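Local coordinates for trichothecene 3-O-acetyltransferase TRI101 (Fusarium sporotrichioides, PDB 2ZBA), which acetylates the 3-hydroxyl of trichothecene mycotoxin intermediates, with acetyl-CoA as the acetyl donor, during trichothecene biosynthesis in the fungus, at residues A[238-243]-A[440-445]; A[272-277]-A[340-345]; A[296-301]-A[375-380]. All coordinates share one frame; numbering follows the deposited sequence.

Interaction 1. Residues A[238-243]-A[440-445]; sequences TWAFFS and EDMERL
Met442, built here as selenomethionine, reaches from the helix to Thr238, Ala240 and Phe242 on the strand, making a Met-aromatic contact within helix-on-sheet packing of this BAHD-family acyltransferase. The helix follows directly on strand 431-438, the antiparallel neighbour of strand 237-244, and its short axis runs 28° from that of 238-243, 9.9 Å away. CB of Met442 leaves the helix towards the strand without touching it. CG stands anti to the backbone N (chi1 -168°) and comes within 4.2 Å of Thr238 OG1. A bend at chi2 then carries SE to the rim of the Phe242 ring, 3.9 Å from CZ and nearly in the ring plane, 87° off its normal, where the polarisable chalcogen meets the slightly positive ring hydrogens. A second bend, at chi3, turns the methyl CE towards Thr238 and Ala240. The long unbranched methionine chain thus spans from helix to strand. The Phe242 ring is itself buried, meeting Trp451 and Tyr457 edge-to-face. Ala240 is small enough to let the end of Met442 lie close against the strand, Ala240 CB being 4.1 Å from Met442 CE. Leu445, one turn on, faces helix 269-285 through Ser280 and Val284. Met442 CE lies between the Thr238 hydroxyl and the strand backbone, 3.4 Å from Thr238 OG1 and 3.5 Å from Thr238 O, an oxygen that also bonds Ser436 OG.

Interaction 2. Residues A[272-277]-A[340-345]; sequences ALSAFI and SRLRSE. With COA (coenzyme A), chain E.
Leu342 meets Ser274 through a fully stretched branch: CG lies anti to the carbonyl carbon (chi1 -55°), and chi2 near 180° sends CD1 straight on towards helix 269-285. There CD1 presses on Ser274 CB at 3.5 Å, tighter than ordinary carbon contact, and lies 3.8 Å from the backbone N of Ala275. The neighbouring Ala275 CB stands slightly farther from the same methyl, at 4.3 Å. Serine and alanine, with little bulk beyond CB, let the two helices come close, while Ser274 OG turns back to its own helix and bonds Asp270 O.

The next residue, Arg343, points elsewhere. Its chain bends at chi2 and chi3 and brings the guanidinium edge-on to a phosphate of coenzyme A. NH1 donates to O2A at 3.0 Å, and NH2 gives the same oxygen a second bond of equal length, both moderately bent. NH2 also lies 2.9 Å from O5A on the other phosphorus, placing the positive group across the diphosphate. Asp271, just before 272-277 in the first turn of the same helix, forms a salt bridge with NE and probably fixes the rotation of the planar group. Leu342 packs one helix on the other, while Arg343 binds the diphosphate in the coenzyme A pocket.

Interaction 3. Residues A[296-301]-A[375-380]; sequences EFCRAV and ADANPS. With CA (calcium ion), chain H; COA (coenzyme A), chain E.
Glu296 OE1 accepts a hydrogen bond of 2.9 Å from a water that in turn accepts from Asp376 N, so the two residues are joined without a direct bond. The glutamate reaches this place because CG stands anti to the backbone N (chi1 -177°) and the rest of the chain is extended. OE1 also passes 3.7 Å from Asp376 CB, with the two carboxylate planes turned 36° apart. A second water gives a bond to Asp376 O and a long, weak one to Glu296 OE2. The Asp376 carboxylate chelates a calcium ion through both oxygens, OD1 at 2.6 Å, beside a water; Asp218 and the carbonyl of Ile221 add further ligands. The loop carrying it runs into strand 383-387, which pairs in parallel with strand 294-302 in the mixed sheet of the acyltransferase fold. An Asx turn shapes its end, Ser380 N donating to Asn378 OD1 at 3.0 Å. Nearer the sheet, the small apolar Ala377 CB rests 4.2 Å from Cys298 SG. Farther along the strand the coenzyme A pantetheine arm is met: Ala300 CB packs 3.6 Å from C5P, and Arg299, salt-bridged to Asp270 and Asp271, lays one guanidinium face under CCP.

In the fold
Interactions 2 and 3 touch, their centres 14 Å apart: Leu342 CD2 lies 3.7 Å from Phe297 CD1, and Leu342 CB is 3.6 Å from Arg299 NH1. Both line coenzyme A, interaction 2 at the diphosphate and interaction 3 along the pantetheine, while the calcium ion is bound on the Asp376 side of interaction 3, at the opposite end from the coenzyme. Interaction 1 shares the seven-stranded sheet with interaction 3 but touches neither contact, its nearest atoms lying about 6 Å from interaction 2 and about 5 Å from interaction 3. Its strand carries Trp239, whose side chain is about 7 Å from the bound T-2 toxin. Along the chain, its loop encloses both other contacts.

Interaction 1. Residues A[238-243]-A[440-445]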
# COMPACT_ATOMS: atom_id res chain seq x y z
N THR A 238 6.45 -11.22 -13.61
CA THR A 238 7.26 -10.01 -13.38
C THR A 238 6.44 -8.86 -12.79
O THR A 238 5.23 -8.99 -12.57
CB THR A 238 7.94 -9.47 -14.67
OG1 THR A 238 6.96 -8.92 -15.56
CG2 THR A 238 8.71 -10.54 -15.39
N TRP A 239 7.13 -7.76 -12.52
CA TRP A 239 6.52 -6.50 -12.10
C TRP A 239 6.76 -5.46 -13.21
O TRP A 239 7.80 -5.46 -13.87
CB TRP A 239 7.18 -6.02 -10.82
CG TRP A 239 6.67 -6.64 -9.55
CD1 TRP A 239 7.26 -7.62 -8.82
CD2 TRP A 239 5.45 -6.29 -8.85
NE1 TRP A 239 6.49 -7.91 -7.69
CE2 TRP A 239 5.37 -7.12 -7.71
CE3 TRP A 239 4.42 -5.38 -9.09
CZ2 TRP A 239 4.30 -7.06 -6.82
CZ3 TRP A 239 3.36 -5.31 -8.19
CH2 TRP A 239 3.31 -6.14 -7.07
N ALA A 240 5.79 -4.56 -13.40
CA ALA A 240 5.97 -3.39 -14.28
C ALA A 240 5.12 -2.21 -13.84
O ALA A 240 3.99 -2.40 -13.39
CB ALA A 240 5.63 -3.77 -15.71
N PHE A 241 5.68 -0.99 -13.93
CA PHE A 241 4.89 0.24 -13.90
C PHE A 241 4.19 0.52 -15.24
O PHE A 241 4.75 0.30 -16.31
CB PHE A 241 5.76 1.47 -13.56
CG PHE A 241 6.22 1.55 -12.15
CD1 PHE A 241 5.45 1.07 -11.09
CD2 PHE A 241 7.45 2.18 -11.86
CE1 PHE A 241 5.90 1.17 -9.78
CE2 PHE A 241 7.90 2.28 -10.56
CZ PHE A 241 7.12 1.78 -9.50
N PHE A 242 2.95 1.02 -15.15
CA PHE A 242 2.20 1.55 -16.31
C PHE A 242 1.66 2.92 -15.93
O PHE A 242 1.22 3.13 -14.80
CB PHE A 242 1.02 0.64 -16.73
CG PHE A 242 1.42 -0.70 -17.30
CD1 PHE A 242 1.53 -0.88 -18.66
CD2 PHE A 242 1.64 -1.79 -16.46
CE1 PHE A 242 1.87 -2.13 -19.19
CE2 PHE A 242 1.98 -3.02 -16.97
CZ PHE A 242 2.11 -3.20 -18.33
N SER A 243 1.72 3.88 -16.86
CA SER A 243 1.28 5.24 -16.55
C SER A 243 0.03 5.63 -17.34
O SER A 243 -0.17 5.17 -18.48
CB SER A 243 2.40 6.24 -16.83
OG SER A 243 2.67 6.32 -18.22
N GLU A 440 2.89 -14.47 -19.88
CA GLU A 440 1.99 -14.48 -21.04
C GLU A 440 0.87 -13.46 -20.91
O GLU A 440 0.45 -12.88 -21.92
CB GLU A 440 1.46 -15.88 -21.37
CG GLU A 440 0.46 -16.48 -20.38
CD GLU A 440 0.28 -17.99 -20.57
OE1 GLU A 440 -0.26 -18.41 -21.63
OE2 GLU A 440 0.65 -18.74 -19.65
N ASP A 441 0.40 -13.23 -19.68
CA ASP A 441 -0.58 -12.17 -19.42
C ASP A 441 0.06 -10.81 -19.62
O ASP A 441 -0.51 -9.95 -20.28
CB ASP A 441 -1.12 -12.24 -17.98
CG ASP A 441 -2.12 -13.38 -17.77
OD1 ASP A 441 -2.34 -14.17 -18.71
OD2 ASP A 441 -2.66 -13.48 -16.63
N MSE A 442 1.25 -10.61 -19.04
CA MSE A 442 1.99 -9.36 -19.22
C MSE A 442 2.20 -9.01 -20.70
O MSE A 442 1.97 -7.88 -21.10
CB MSE A 442 3.34 -9.40 -18.49
CG MSE A 442 4.04 -8.04 -18.40
SE MSE A 442 3.21 -6.76 -17.18
CE MSE A 442 3.92 -7.46 -15.45
N GLU A 443 2.64 -9.98 -21.51
CA GLU A 443 2.97 -9.72 -22.91
C GLU A 443 1.73 -9.49 -23.78
O GLU A 443 1.76 -8.69 -24.71
CB GLU A 443 3.91 -10.78 -23.50
CG GLU A 443 3.47 -12.25 -23.43
CD GLU A 443 4.52 -13.20 -24.04
OE1 GLU A 443 4.89 -13.00 -25.22
OE2 GLU A 443 4.98 -14.13 -23.33
N ARG A 444 0.64 -10.19 -23.45
CA ARG A 444 -0.63 -9.97 -24.13
C ARG A 444 -1.25 -8.62 -23.76
O ARG A 444 -1.88 -7.97 -24.60
CB ARG A 444 -1.60 -11.14 -23.90
CG ARG A 444 -1.13 -12.41 -24.63
CD ARG A 444 -2.22 -13.47 -24.80
NE ARG A 444 -2.15 -14.53 -23.80
CZ ARG A 444 -1.89 -15.81 -24.06
NH1 ARG A 444 -1.66 -16.23 -25.30
NH2 ARG A 444 -1.87 -16.69 -23.06
N LEU A 445 -1.05 -8.17 -22.52
CA LEU A 445 -1.57 -6.88 -22.06
C LEU A 445 -0.84 -5.73 -22.75
O LEU A 445 -1.47 -4.82 -23.31
CB LEU A 445 -1.43 -6.74 -20.53
CG LEU A 445 -2.26 -5.61 -19.91
CD1 LEU A 445 -3.75 -5.86 -20.12
CD2 LEU A 445 -1.93 -5.41 -18.44

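Interaction 2. Residues A[272-277]-A[340-345]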
# COMPACT_ATOMS: atom_id res chain seq x y z
N ALA A 272 -12.96 3.89 -12.05
CA ALA A 272 -12.89 3.61 -13.48
C ALA A 272 -11.59 2.94 -13.87
O ALA A 272 -11.56 2.08 -14.76
CB ALA A 272 -13.11 4.88 -14.31
N LEU A 273 -10.50 3.35 -13.23
CA LEU A 273 -9.19 2.82 -13.59
C LEU A 273 -9.09 1.38 -13.12
O LEU A 273 -8.61 0.52 -13.86
CB LEU A 273 -8.04 3.69 -13.00
CG LEU A 273 -6.65 3.11 -13.31
CD1 LEU A 273 -6.37 3.09 -14.82
CD2 LEU A 273 -5.56 3.83 -12.56
N SER A 274 -9.61 1.12 -11.91
CA SER A 274 -9.66 -0.23 -11.35
C SER A 274 -10.48 -1.15 -12.25
O SER A 274 -10.09 -2.29 -12.48
CB SER A 274 -10.27 -0.21 -9.94
OG SER A 274 -9.57 0.67 -9.08
N ALA A 275 -11.62 -0.64 -12.73
CA ALA A 275 -12.53 -1.37 -13.62
C ALA A 275 -11.90 -1.63 -14.99
O ALA A 275 -12.05 -2.71 -15.58
CB ALA A 275 -13.82 -0.58 -13.79
N PHE A 276 -11.17 -0.64 -15.50
CA PHE A 276 -10.50 -0.82 -16.79
C PHE A 276 -9.43 -1.89 -16.69
O PHE A 276 -9.26 -2.70 -17.62
CB PHE A 276 -9.94 0.51 -17.31
CG PHE A 276 -9.20 0.38 -18.62
CD1 PHE A 276 -9.89 0.03 -19.79
CD2 PHE A 276 -7.83 0.60 -18.69
CE1 PHE A 276 -9.21 -0.10 -21.03
CE2 PHE A 276 -7.14 0.48 -19.90
CZ PHE A 276 -7.84 0.13 -21.07
N ILE A 277 -8.75 -1.96 -15.55
CA ILE A 277 -7.72 -2.99 -15.37
C ILE A 277 -8.27 -4.41 -15.17
O ILE A 277 -7.70 -5.38 -15.65
CB ILE A 277 -6.74 -2.64 -14.21
CG1 ILE A 277 -5.94 -1.39 -14.56
CG2 ILE A 277 -5.82 -3.84 -13.92
CD1 ILE A 277 -5.36 -0.67 -13.40
N SER A 340 -19.27 0.24 -11.47
CA SER A 340 -20.43 0.20 -10.57
C SER A 340 -20.34 -0.92 -9.54
O SER A 340 -20.70 -0.71 -8.39
CB SER A 340 -21.72 0.05 -11.37
OG SER A 340 -21.94 1.20 -12.17
N ARG A 341 -19.89 -2.10 -9.95
CA ARG A 341 -19.63 -3.22 -9.02
C ARG A 341 -18.79 -2.74 -7.86
O ARG A 341 -19.10 -2.98 -6.68
CB ARG A 341 -18.89 -4.35 -9.74
CG ARG A 341 -19.63 -4.96 -10.88
CD ARG A 341 -18.87 -6.13 -11.42
NE ARG A 341 -19.53 -6.72 -12.58
CZ ARG A 341 -20.17 -7.88 -12.58
NH1 ARG A 341 -20.26 -8.60 -11.47
NH2 ARG A 341 -20.73 -8.33 -13.71
N LEU A 342 -17.71 -2.02 -8.20
CA LEU A 342 -16.75 -1.51 -7.25
C LEU A 342 -17.33 -0.43 -6.34
O LEU A 342 -17.23 -0.54 -5.12
CB LEU A 342 -15.49 -1.01 -7.97
CG LEU A 342 -14.76 -1.99 -8.91
CD1 LEU A 342 -13.54 -1.33 -9.57
CD2 LEU A 342 -14.36 -3.29 -8.21
N ARG A 343 -17.93 0.61 -6.93
CA ARG A 343 -18.53 1.72 -6.16
C ARG A 343 -19.66 1.26 -5.20
O ARG A 343 -19.80 1.79 -4.09
CB ARG A 343 -19.01 2.82 -7.11
CG ARG A 343 -19.70 4.03 -6.45
CD ARG A 343 -18.89 4.69 -5.32
NE ARG A 343 -17.52 5.04 -5.70
CZ ARG A 343 -16.70 5.78 -4.96
NH1 ARG A 343 -17.07 6.27 -3.78
NH2 ARG A 343 -15.48 6.04 -5.41
N SER A 344 -20.41 0.25 -5.62
CA SER A 344 -21.54 -0.27 -4.83
C SER A 344 -21.13 -0.85 -3.49
O SER A 344 -21.90 -0.82 -2.53
CB SER A 344 -22.31 -1.32 -5.64
OG SER A 344 -21.62 -2.56 -5.64
N GLU A 345 -19.91 -1.39 -3.41
CA GLU A 345 -19.44 -1.97 -2.15
C GLU A 345 -18.92 -0.93 -1.15
O GLU A 345 -18.69 -1.26 -0.00
CB GLU A 345 -18.40 -3.06 -2.41
CG GLU A 345 -18.98 -4.36 -2.91
CD GLU A 345 -19.89 -5.00 -1.86
OE1 GLU A 345 -19.38 -5.42 -0.79
OE2 GLU A 345 -21.11 -5.07 -2.12
N1A COA E . -21.10 12.88 -6.96
C2A COA E . -20.14 12.88 -7.96
N3A COA E . -18.82 12.59 -7.64
C4A COA E . -18.46 12.30 -6.35
C5A COA E . -19.42 12.31 -5.34
C6A COA E . -20.76 12.61 -5.65
N6A COA E . -21.67 12.72 -4.68
N7A COA E . -18.80 12.00 -4.18
C8A COA E . -17.48 11.81 -4.44
N9A COA E . -17.26 11.99 -5.78
C1B COA E . -15.99 11.76 -6.50
C2B COA E . -14.96 12.84 -6.20
O2B COA E . -15.12 13.95 -7.07
C3B COA E . -13.66 12.09 -6.38
O3B COA E . -13.54 11.82 -7.76
P3B COA E . -12.21 12.04 -8.65
O7A COA E . -11.04 11.48 -7.88
O8A COA E . -11.96 13.51 -8.88
O9A COA E . -12.49 11.26 -9.90
C4B COA E . -14.00 10.74 -5.80
O4B COA E . -15.37 10.53 -6.11
C5B COA E . -13.81 10.59 -4.29
O5B COA E . -14.39 9.33 -3.96
P1A COA E . -13.73 8.38 -2.84
O1A COA E . -13.63 9.08 -1.52
O2A COA E . -14.40 7.03 -2.76
O3A COA E . -12.17 8.18 -3.27
P2A COA E . -11.60 7.29 -4.50
O4A COA E . -10.57 8.14 -5.21
O5A COA E . -12.65 6.71 -5.42
O6A COA E . -10.87 6.04 -3.81
CBP COA E . -10.79 3.98 -2.57
CCP COA E . -11.59 4.85 -3.53
CDP COA E . -9.72 3.27 -3.40
CEP COA E . -11.74 2.98 -1.90
CAP COA E . -10.13 4.90 -1.53
OAP COA E . -11.12 5.58 -0.78
C9P COA E . -9.19 4.20 -0.57
O9P COA E . -9.71 3.58 0.57
N8P COA E . -7.87 4.25 -0.80
C7P COA E . -6.93 3.59 0.09
C6P COA E . -6.76 2.10 -0.22
C5P COA E . -5.74 1.49 0.73
O5P COA E . -6.02 1.28 1.94
N4P COA E . -4.55 1.19 0.23
C3P COA E . -3.37 1.26 1.10
C2P COA E . -2.66 -0.08 1.25
S1P COA E . -1.82 -0.32 2.84

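Interaction 3. Residues A[296-301]-A[375-380]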
# COMPACT_ATOMS: atom_id res chain seq x y z
N GLU A 296 -12.19 -13.05 -8.97
CA GLU A 296 -12.42 -12.20 -7.80
C GLU A 296 -11.52 -10.96 -7.85
O GLU A 296 -10.30 -11.06 -8.04
CB GLU A 296 -12.20 -12.99 -6.51
CG GLU A 296 -12.48 -12.21 -5.19
CD GLU A 296 -12.71 -13.12 -3.99
OE1 GLU A 296 -11.84 -13.17 -3.09
OE2 GLU A 296 -13.76 -13.80 -3.94
N PHE A 297 -12.14 -9.79 -7.68
CA PHE A 297 -11.42 -8.53 -7.52
C PHE A 297 -11.43 -8.24 -6.02
O PHE A 297 -12.50 -8.19 -5.41
CB PHE A 297 -12.10 -7.39 -8.30
CG PHE A 297 -11.24 -6.16 -8.48
CD1 PHE A 297 -11.26 -5.13 -7.54
CD2 PHE A 297 -10.42 -6.02 -9.59
CE1 PHE A 297 -10.47 -3.98 -7.70
CE2 PHE A 297 -9.64 -4.86 -9.77
CZ PHE A 297 -9.66 -3.86 -8.82
N CYS A 298 -10.25 -8.11 -5.43
CA CYS A 298 -10.09 -7.62 -4.06
C CYS A 298 -9.48 -6.22 -4.12
O CYS A 298 -8.42 -6.03 -4.75
CB CYS A 298 -9.20 -8.55 -3.23
SG CYS A 298 -9.45 -10.31 -3.49
N ARG A 299 -10.15 -5.25 -3.49
CA ARG A 299 -9.77 -3.82 -3.52
C ARG A 299 -9.60 -3.27 -2.12
O ARG A 299 -10.56 -3.26 -1.37
CB ARG A 299 -10.85 -3.01 -4.26
CG ARG A 299 -10.47 -1.60 -4.62
CD ARG A 299 -11.73 -0.82 -5.03
NE ARG A 299 -11.43 0.44 -5.70
CZ ARG A 299 -12.33 1.34 -6.06
NH1 ARG A 299 -13.63 1.16 -5.80
NH2 ARG A 299 -11.93 2.46 -6.67
N ALA A 300 -8.41 -2.80 -1.78
CA ALA A 300 -8.17 -2.18 -0.46
C ALA A 300 -8.98 -0.88 -0.23
O ALA A 300 -9.20 -0.05 -1.14
CB ALA A 300 -6.65 -1.91 -0.23
N VAL A 301 -9.41 -0.72 1.01
CA VAL A 301 -10.22 0.43 1.39
C VAL A 301 -9.71 0.94 2.74
O VAL A 301 -9.64 0.19 3.71
CB VAL A 301 -11.80 0.13 1.38
CG1 VAL A 301 -12.14 -1.21 2.02
CG2 VAL A 301 -12.58 1.26 2.06
N ALA A 375 -7.83 -14.17 1.49
CA ALA A 375 -8.02 -15.61 1.77
C ALA A 375 -8.51 -16.44 0.58
O ALA A 375 -8.01 -17.55 0.35
CB ALA A 375 -8.91 -15.81 3.00
N ASP A 376 -9.46 -15.89 -0.19
CA ASP A 376 -10.07 -16.60 -1.32
C ASP A 376 -9.55 -16.18 -2.71
O ASP A 376 -10.10 -16.60 -3.72
CB ASP A 376 -11.59 -16.44 -1.29
CG ASP A 376 -12.23 -17.10 -0.09
OD1 ASP A 376 -11.52 -17.75 0.72
OD2 ASP A 376 -13.46 -16.95 0.05
N ALA A 377 -8.51 -15.36 -2.75
CA ALA A 377 -7.91 -14.93 -4.03
C ALA A 377 -7.17 -16.08 -4.72
O ALA A 377 -6.47 -16.86 -4.07
CB ALA A 377 -6.98 -13.75 -3.80
N ASN A 378 -7.35 -16.19 -6.04
CA ASN A 378 -6.60 -17.12 -6.90
C ASN A 378 -5.60 -16.33 -7.75
O ASN A 378 -6.00 -15.51 -8.54
CB ASN A 378 -7.60 -17.84 -7.82
CG ASN A 378 -6.97 -18.96 -8.63
OD1 ASN A 378 -5.78 -18.94 -8.96
ND2 ASN A 378 -7.79 -19.94 -8.97
N PRO A 379 -4.28 -16.59 -7.60
CA PRO A 379 -3.30 -15.83 -8.42
C PRO A 379 -3.57 -15.86 -9.93
O PRO A 379 -3.37 -14.86 -10.61
CB PRO A 379 -1.96 -16.50 -8.10
CG PRO A 379 -2.18 -17.24 -6.82
CD PRO A 379 -3.63 -17.57 -6.71
N SER A 380 -4.05 -17.00 -10.44
CA SER A 380 -4.33 -17.17 -11.86
C SER A 380 -5.41 -16.21 -12.37
O SER A 380 -5.30 -15.69 -13.48
CB SER A 380 -4.76 -18.60 -12.13
OG SER A 380 -5.25 -18.75 -13.46
CA CA H . -13.45 -18.43 2.26
N1A COA E . -21.10 12.88 -6.96
C2A COA E . -20.14 12.88 -7.96
N3A COA E . -18.82 12.59 -7.64
C4A COA E . -18.46 12.30 -6.35
C5A COA E . -19.42 12.31 -5.34
C6A COA E . -20.76 12.61 -5.65
N6A COA E . -21.67 12.72 -4.68
N7A COA E . -18.80 12.00 -4.18
C8A COA E . -17.48 11.81 -4.44
N9A COA E . -17.26 11.99 -5.78
C1B COA E . -15.99 11.76 -6.50
C2B COA E . -14.96 12.84 -6.20
O2B COA E . -15.12 13.95 -7.07
C3B COA E . -13.66 12.09 -6.38
O3B COA E . -13.54 11.82 -7.76
P3B COA E . -12.21 12.04 -8.65
O7A COA E . -11.04 11.48 -7.88
O8A COA E . -11.96 13.51 -8.88
O9A COA E . -12.49 11.26 -9.90
C4B COA E . -14.00 10.74 -5.80
O4B COA E . -15.37 10.53 -6.11
C5B COA E . -13.81 10.59 -4.29
O5B COA E . -14.39 9.33 -3.96
P1A COA E . -13.73 8.38 -2.84
O1A COA E . -13.63 9.08 -1.52
O2A COA E . -14.40 7.03 -2.76
O3A COA E . -12.17 8.18 -3.27
P2A COA E . -11.60 7.29 -4.50
O4A COA E . -10.57 8.14 -5.21
O5A COA E . -12.65 6.71 -5.42
O6A COA E . -10.87 6.04 -3.81
CBP COA E . -10.79 3.98 -2.57
CCP COA E . -11.59 4.85 -3.53
CDP COA E . -9.72 3.27 -3.40
CEP COA E . -11.74 2.98 -1.90
CAP COA E . -10.13 4.90 -1.53
OAP COA E . -11.12 5.58 -0.78
C9P COA E . -9.19 4.20 -0.57
O9P COA E . -9.71 3.58 0.57
N8P COA E . -7.87 4.25 -0.80
C7P COA E . -6.93 3.59 0.09
C6P COA E . -6.76 2.10 -0.22
C5P COA E . -5.74 1.49 0.73
O5P COA E . -6.02 1.28 1.94
N4P COA E . -4.55 1.19 0.23
C3P COA E . -3.37 1.26 1.10
C2P COA E . -2.66 -0.08 1.25
S1P COA E . -1.82 -0.32 2.84
O HOH W 1 -10.19 -13.11 -0.68
O HOH W 2 -12.26 -16.78 -4.95
O HOH W 3 -14.75 -19.77 3.88